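Local coordinates for flagellar hook associated protein type 3 FlgL (Legionella pneumophila subsp. pneumophila, PDB 5YTI), which probably serves as a structural component of the bacterial flagellum, as a hook-associated protein of the flagellin family, at residues Q165-T169 and A355-N359; L171-D177 and R348-L352. The contacts are given in a common frame with arbitrary orientation. Residues are numbered along the deposited sequence.

Contact 1. Residues Q165-T169 and A355-N359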
loop_
_atom_site.group_PDB
_atom_site.type_symbol
_atom_site.label_atom_id
_atom_site.label_comp_id
_atom_site.label_asym_id
_atom_site.label_seq_id
_atom_site.Cartn_x
_atom_site.Cartn_y
_atom_site.Cartn_z
ATOM N N GLN A 165 -17.654 -13.862 12.778
ATOM C CA GLN A 165 -18.353 -14.942 13.445
ATOM C C GLN A 165 -18.513 -14.692 14.926
ATOM O O GLN A 165 -17.535 -14.350 15.617
ATOM C CB GLN A 165 -17.600 -16.229 13.252
ATOM C CG GLN A 165 -17.746 -16.749 11.854
ATOM C CD GLN A 165 -18.107 -18.199 11.860
ATOM O OE1 GLN A 165 -19.259 -18.532 11.605
ATOM N NE2 GLN A 165 -17.139 -19.077 12.201
ATOM N N ALA A 166 -19.756 -14.858 15.400
ATOM C CA ALA A 166 -20.075 -14.754 16.816
ATOM C C ALA A 166 -19.356 -15.892 17.545
ATOM O O ALA A 166 -19.557 -17.065 17.210
ATOM C CB ALA A 166 -21.581 -14.843 17.027
ATOM N N VAL A 167 -18.487 -15.533 18.499
ATOM C CA VAL A 167 -17.774 -16.495 19.351
ATOM C C VAL A 167 -17.926 -16.204 20.858
ATOM O O VAL A 167 -17.369 -16.924 21.692
ATOM C CB VAL A 167 -16.283 -16.572 18.959
ATOM C CG1 VAL A 167 -16.146 -17.026 17.516
ATOM C CG2 VAL A 167 -15.584 -15.232 19.118
ATOM N N THR A 168 -18.643 -15.117 21.181
ATOM C CA THR A 168 -19.269 -14.850 22.496
ATOM C C THR A 168 -20.515 -14.002 22.197
ATOM O O THR A 168 -20.851 -13.821 21.021
ATOM C CB THR A 168 -18.345 -14.096 23.485
ATOM O OG1 THR A 168 -18.231 -12.711 23.105
ATOM C CG2 THR A 168 -16.953 -14.754 23.586
ATOM N N THR A 169 -21.190 -13.459 23.218
ATOM C CA THR A 169 -22.493 -12.766 22.992
ATOM C C THR A 169 -22.371 -11.421 22.269
ATOM O O THR A 169 -23.349 -10.910 21.691
ATOM C CB THR A 169 -23.282 -12.510 24.295
ATOM O OG1 THR A 169 -22.926 -13.477 25.283
ATOM C CG2 THR A 169 -24.801 -12.571 24.020
ATOM N N ALA A 355 -12.093 -15.850 24.337
ATOM C CA ALA A 355 -13.467 -16.309 24.273
ATOM C C ALA A 355 -13.682 -17.739 24.841
ATOM O O ALA A 355 -14.744 -18.023 25.385
ATOM C CB ALA A 355 -13.968 -16.209 22.841
ATOM N N GLU A 356 -12.688 -18.623 24.733
ATOM C CA GLU A 356 -12.801 -20.000 25.273
ATOM C C GLU A 356 -12.945 -20.004 26.810
ATOM O O GLU A 356 -13.666 -20.850 27.353
ATOM C CB GLU A 356 -11.604 -20.879 24.815
ATOM C CG GLU A 356 -11.709 -22.388 25.064
ATOM C CD GLU A 356 -10.620 -23.199 24.349
ATOM O OE1 GLU A 356 -9.579 -22.629 23.927
ATOM O OE2 GLU A 356 -10.801 -24.428 24.206
ATOM N N LYS A 357 -12.272 -19.063 27.496
ATOM C CA LYS A 357 -12.375 -18.921 28.965
ATOM C C LYS A 357 -13.687 -18.233 29.359
ATOM O O LYS A 357 -14.258 -18.531 30.418
ATOM C CB LYS A 357 -11.183 -18.147 29.566
ATOM C CG LYS A 357 -11.266 -17.931 31.083
ATOM N N ALA A 358 -14.158 -17.325 28.503
ATOM C CA ALA A 358 -15.352 -16.523 28.783
ATOM C C ALA A 358 -16.658 -17.274 28.499
ATOM O O ALA A 358 -17.698 -16.945 29.066
ATOM C CB ALA A 358 -15.316 -15.236 27.982
ATOM N N ASN A 359 -16.611 -18.258 27.600
ATOM C CA ASN A 359 -17.768 -19.119 27.332
ATOM C C ASN A 359 -17.852 -20.269 28.347
ATOM O O ASN A 359 -18.922 -20.763 28.631
ATOM C CB ASN A 359 -17.730 -19.656 25.892
ATOM C CG ASN A 359 -18.050 -18.580 24.858
ATOM O OD1 ASN A 359 -18.448 -17.465 25.205
ATOM N ND2 ASN A 359 -17.895 -18.914 23.586
#
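Ala355 opens the helical side of this contact, its CA-to-CB bond directed at the residues just before the turn between strands 164-168 and 171-174. Its methyl is the apolar hub: Thr168 CG2 lies 3.4 Å from Ala355 CB, and Val167 CG2 lies 4.2 Å from the same carbon. The backbone carbonyl Val167 O also rests against it, 3.7 Å from Ala355 CB. Thr168 and Ala355 also have the closest CA atoms of the two segments, 6.2 Å apart, a spacing that the small alanine side chain permits. Here the corner of a two-stranded antiparallel hairpin rests on the long helix 316-374, and helix 49-96 completes the seat: Phe62 touches both Ala166 and Asn359, and Asn65 ND2 donates a hydrogen bond to Ala166 O. One turn further on comes Asn359, whose backbone N bonds Ala355 O (2.9 Å), so its side chain emerges on the same helix face as the alanine methyl. Although its CA-to-CB bond points sideways, the m rotamer (chi1 -72°) brings the amide to the hairpin. Asn359 ND2 donates to Val167 O at 2.8 Å with an N-H...O angle of 145°, while Asn359 OD1 lies 3.5 Å from Thr168 CG2.

Contact 2. Residues L171-D177 and R348-L352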
loop_
_atom_site.group_PDB
_atom_site.type_symbol
_atom_site.label_atom_id
_atom_site.label_comp_id
_atom_site.label_asym_id
_atom_site.label_seq_id
_atom_site.Cartn_x
_atom_site.Cartn_y
_atom_site.Cartn_z
ATOM N N LEU A 171 -18.986 -10.512 20.738
ATOM C CA LEU A 171 -17.719 -10.454 20.007
ATOM C C LEU A 171 -17.786 -11.187 18.670
ATOM O O LEU A 171 -18.047 -12.390 18.610
ATOM C CB LEU A 171 -16.565 -11.004 20.853
ATOM C CG LEU A 171 -15.165 -10.807 20.270
ATOM C CD1 LEU A 171 -14.896 -9.317 20.095
ATOM C CD2 LEU A 171 -14.109 -11.489 21.148
ATOM N N LEU A 172 -17.570 -10.434 17.601
ATOM C CA LEU A 172 -17.413 -11.005 16.281
ATOM C C LEU A 172 -15.907 -11.027 15.985
ATOM O O LEU A 172 -15.178 -10.131 16.386
ATOM C CB LEU A 172 -18.180 -10.172 15.246
ATOM C CG LEU A 172 -19.698 -10.339 15.096
ATOM C CD1 LEU A 172 -20.377 -10.259 16.460
ATOM C CD2 LEU A 172 -20.309 -9.319 14.117
ATOM N N VAL A 173 -15.448 -12.067 15.297
ATOM C CA VAL A 173 -14.032 -12.230 14.897
ATOM C C VAL A 173 -13.927 -12.642 13.413
ATOM O O VAL A 173 -14.681 -13.488 12.941
ATOM C CB VAL A 173 -13.353 -13.336 15.724
ATOM C CG1 VAL A 173 -11.981 -13.688 15.161
ATOM C CG2 VAL A 173 -13.261 -12.907 17.169
ATOM N N ALA A 174 -12.986 -12.072 12.667
ATOM C CA ALA A 174 -12.882 -12.401 11.235
ATOM C C ALA A 174 -12.138 -13.717 11.040
ATOM O O ALA A 174 -11.075 -13.892 11.614
ATOM C CB ALA A 174 -12.185 -11.278 10.479
ATOM N N VAL A 175 -12.676 -14.627 10.230
ATOM C CA VAL A 175 -12.074 -15.944 10.118
ATOM C C VAL A 175 -11.342 -16.145 8.818
ATOM O O VAL A 175 -10.976 -17.273 8.487
ATOM C CB VAL A 175 -13.105 -17.069 10.255
ATOM C CG1 VAL A 175 -13.878 -16.911 11.544
ATOM C CG2 VAL A 175 -14.046 -17.085 9.065
ATOM N N ASN A 176 -11.129 -15.069 8.075
ATOM C CA ASN A 176 -10.372 -15.143 6.830
ATOM C C ASN A 176 -9.781 -13.807 6.502
ATOM O O ASN A 176 -10.112 -12.789 7.116
ATOM C CB ASN A 176 -11.259 -15.602 5.661
ATOM C CG ASN A 176 -12.341 -14.603 5.302
ATOM O OD1 ASN A 176 -13.138 -14.192 6.131
ATOM N ND2 ASN A 176 -12.386 -14.234 4.048
ATOM N N ASP A 177 -8.882 -13.824 5.529
ATOM C CA ASP A 177 -8.419 -12.602 4.886
ATOM C C ASP A 177 -8.648 -12.745 3.381
ATOM O O ASP A 177 -9.011 -13.829 2.908
ATOM C CB ASP A 177 -6.954 -12.346 5.187
ATOM C CG ASP A 177 -6.684 -12.120 6.662
ATOM O OD1 ASP A 177 -6.492 -13.118 7.391
ATOM O OD2 ASP A 177 -6.609 -10.940 7.089
ATOM N N ARG A 348 -6.232 -11.913 16.671
ATOM C CA ARG A 348 -7.511 -12.595 16.623
ATOM C C ARG A 348 -7.477 -13.912 17.378
ATOM O O ARG A 348 -8.388 -14.242 18.120
ATOM C CB ARG A 348 -7.930 -12.817 15.177
ATOM C CG ARG A 348 -8.502 -11.569 14.543
ATOM C CD ARG A 348 -8.894 -11.832 13.118
ATOM N NE ARG A 348 -7.817 -11.554 12.192
ATOM C CZ ARG A 348 -7.797 -11.939 10.914
ATOM N NH1 ARG A 348 -8.784 -12.647 10.379
ATOM N NH2 ARG A 348 -6.752 -11.626 10.158
ATOM N N LEU A 349 -6.420 -14.670 17.210
ATOM C CA LEU A 349 -6.282 -15.848 18.010
ATOM C C LEU A 349 -6.276 -15.489 19.488
ATOM O O LEU A 349 -6.799 -16.241 20.285
ATOM C CB LEU A 349 -5.006 -16.580 17.652
ATOM C CG LEU A 349 -4.935 -17.148 16.229
ATOM C CD1 LEU A 349 -3.518 -17.582 15.816
ATOM C CD2 LEU A 349 -5.922 -18.294 16.078
ATOM N N ASN A 350 -5.676 -14.362 19.874
ATOM C CA ASN A 350 -5.661 -14.007 21.297
ATOM C C ASN A 350 -7.072 -13.577 21.728
ATOM O O ASN A 350 -7.454 -13.769 22.887
ATOM C CB ASN A 350 -4.582 -12.969 21.646
ATOM C CG ASN A 350 -3.189 -13.590 21.814
ATOM O OD1 ASN A 350 -3.016 -14.645 22.433
ATOM N ND2 ASN A 350 -2.184 -12.921 21.268
ATOM N N GLN A 351 -7.858 -13.031 20.794
ATOM C CA GLN A 351 -9.294 -12.749 21.057
ATOM C C GLN A 351 -10.084 -14.059 21.275
ATOM O O GLN A 351 -11.032 -14.084 22.050
ATOM C CB GLN A 351 -9.938 -11.898 19.924
ATOM C CG GLN A 351 -9.744 -10.375 20.057
ATOM C CD GLN A 351 -10.632 -9.551 19.121
ATOM O OE1 GLN A 351 -10.653 -9.761 17.897
ATOM N NE2 GLN A 351 -11.378 -8.604 19.703
ATOM N N LEU A 352 -9.671 -15.129 20.592
ATOM C CA LEU A 352 -10.330 -16.426 20.676
ATOM C C LEU A 352 -9.977 -17.171 21.941
ATOM O O LEU A 352 -10.876 -17.628 22.640
ATOM C CB LEU A 352 -9.993 -17.298 19.470
ATOM C CG LEU A 352 -10.470 -16.756 18.110
ATOM C CD1 LEU A 352 -9.969 -17.622 16.958
ATOM C CD2 LEU A 352 -11.991 -16.632 18.077
#
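Strand 171-174, the second strand of a small antiparallel beta-hairpin, packs along the long helix 316-374; judged on strand 171-174 and helix 348-352, the axes come within 9.1 Å and their directions differ by 143°, about 37° from exactly antiparallel. Leu171 begins the contact by pointing toward the helix, and its CD1 packs 3.6 Å from Gln351 NE2. Leu172 turns away, as expected of the next residue in an extended strand, and Val173 points back in. Both of its methyls meet Leu352 CD2, which is 4.1 Å from Val173 CG1 and 4.0 Å from Val173 CG2; Val173 CG1 also lies 4.1 Å from Arg348 CG, and Val173 CG2 4.2 Å from Gln351 OE1. Val167 of the partner strand touches both Val173 and Leu352, extending this apolar patch. At Ala174 the contact becomes polar. Arg348 NH1 donates to Ala174 O at 2.9 Å with an angle of 161°, and the Ala174 CB methyl sits 3.7 Å from that nitrogen. Beyond the strand, Asn176 O also lies near the plane of the guanidinium, 3.5 Å from Arg348 NH1, while the Asn176 side chain accepts a hydrogen bond from the backbone N of Arg163. Asp177 closes the segment with a salt bridge to Arg348, which has a second acidic partner in Asp344 on its own helix. Both carboxylate oxygens of Asp177 face a single nitrogen: Arg348 NH2 lies 3.2 Å from Asp177 OD1, at 162°, and 3.1 Å from Asp177 OD2, at 139°.

After helix 49-96 and helix 104-125, the chain enters the hairpin of strands 164-168 and 171-174, and both contacts begin there. The beta-rich region, including the five-stranded sheet, follows before helix 316-374 returns past the hairpin. That helix reaches 348-352 first, closing contact 2 across 170 intervening residues, and then 355-359, closing contact 1 across 185; contact 2 is therefore nested within contact 1. Their centres are 10 Å apart. Direct links join them: Gln165 N and Val173 O, 3.0 Å apart, form a probable interstrand hydrogen bond, and Val167 CG2 packs 3.8 Å from Val173 CG2. Together they fasten both hairpin strands to the same helix, at sites seven residues, or about two turns, apart.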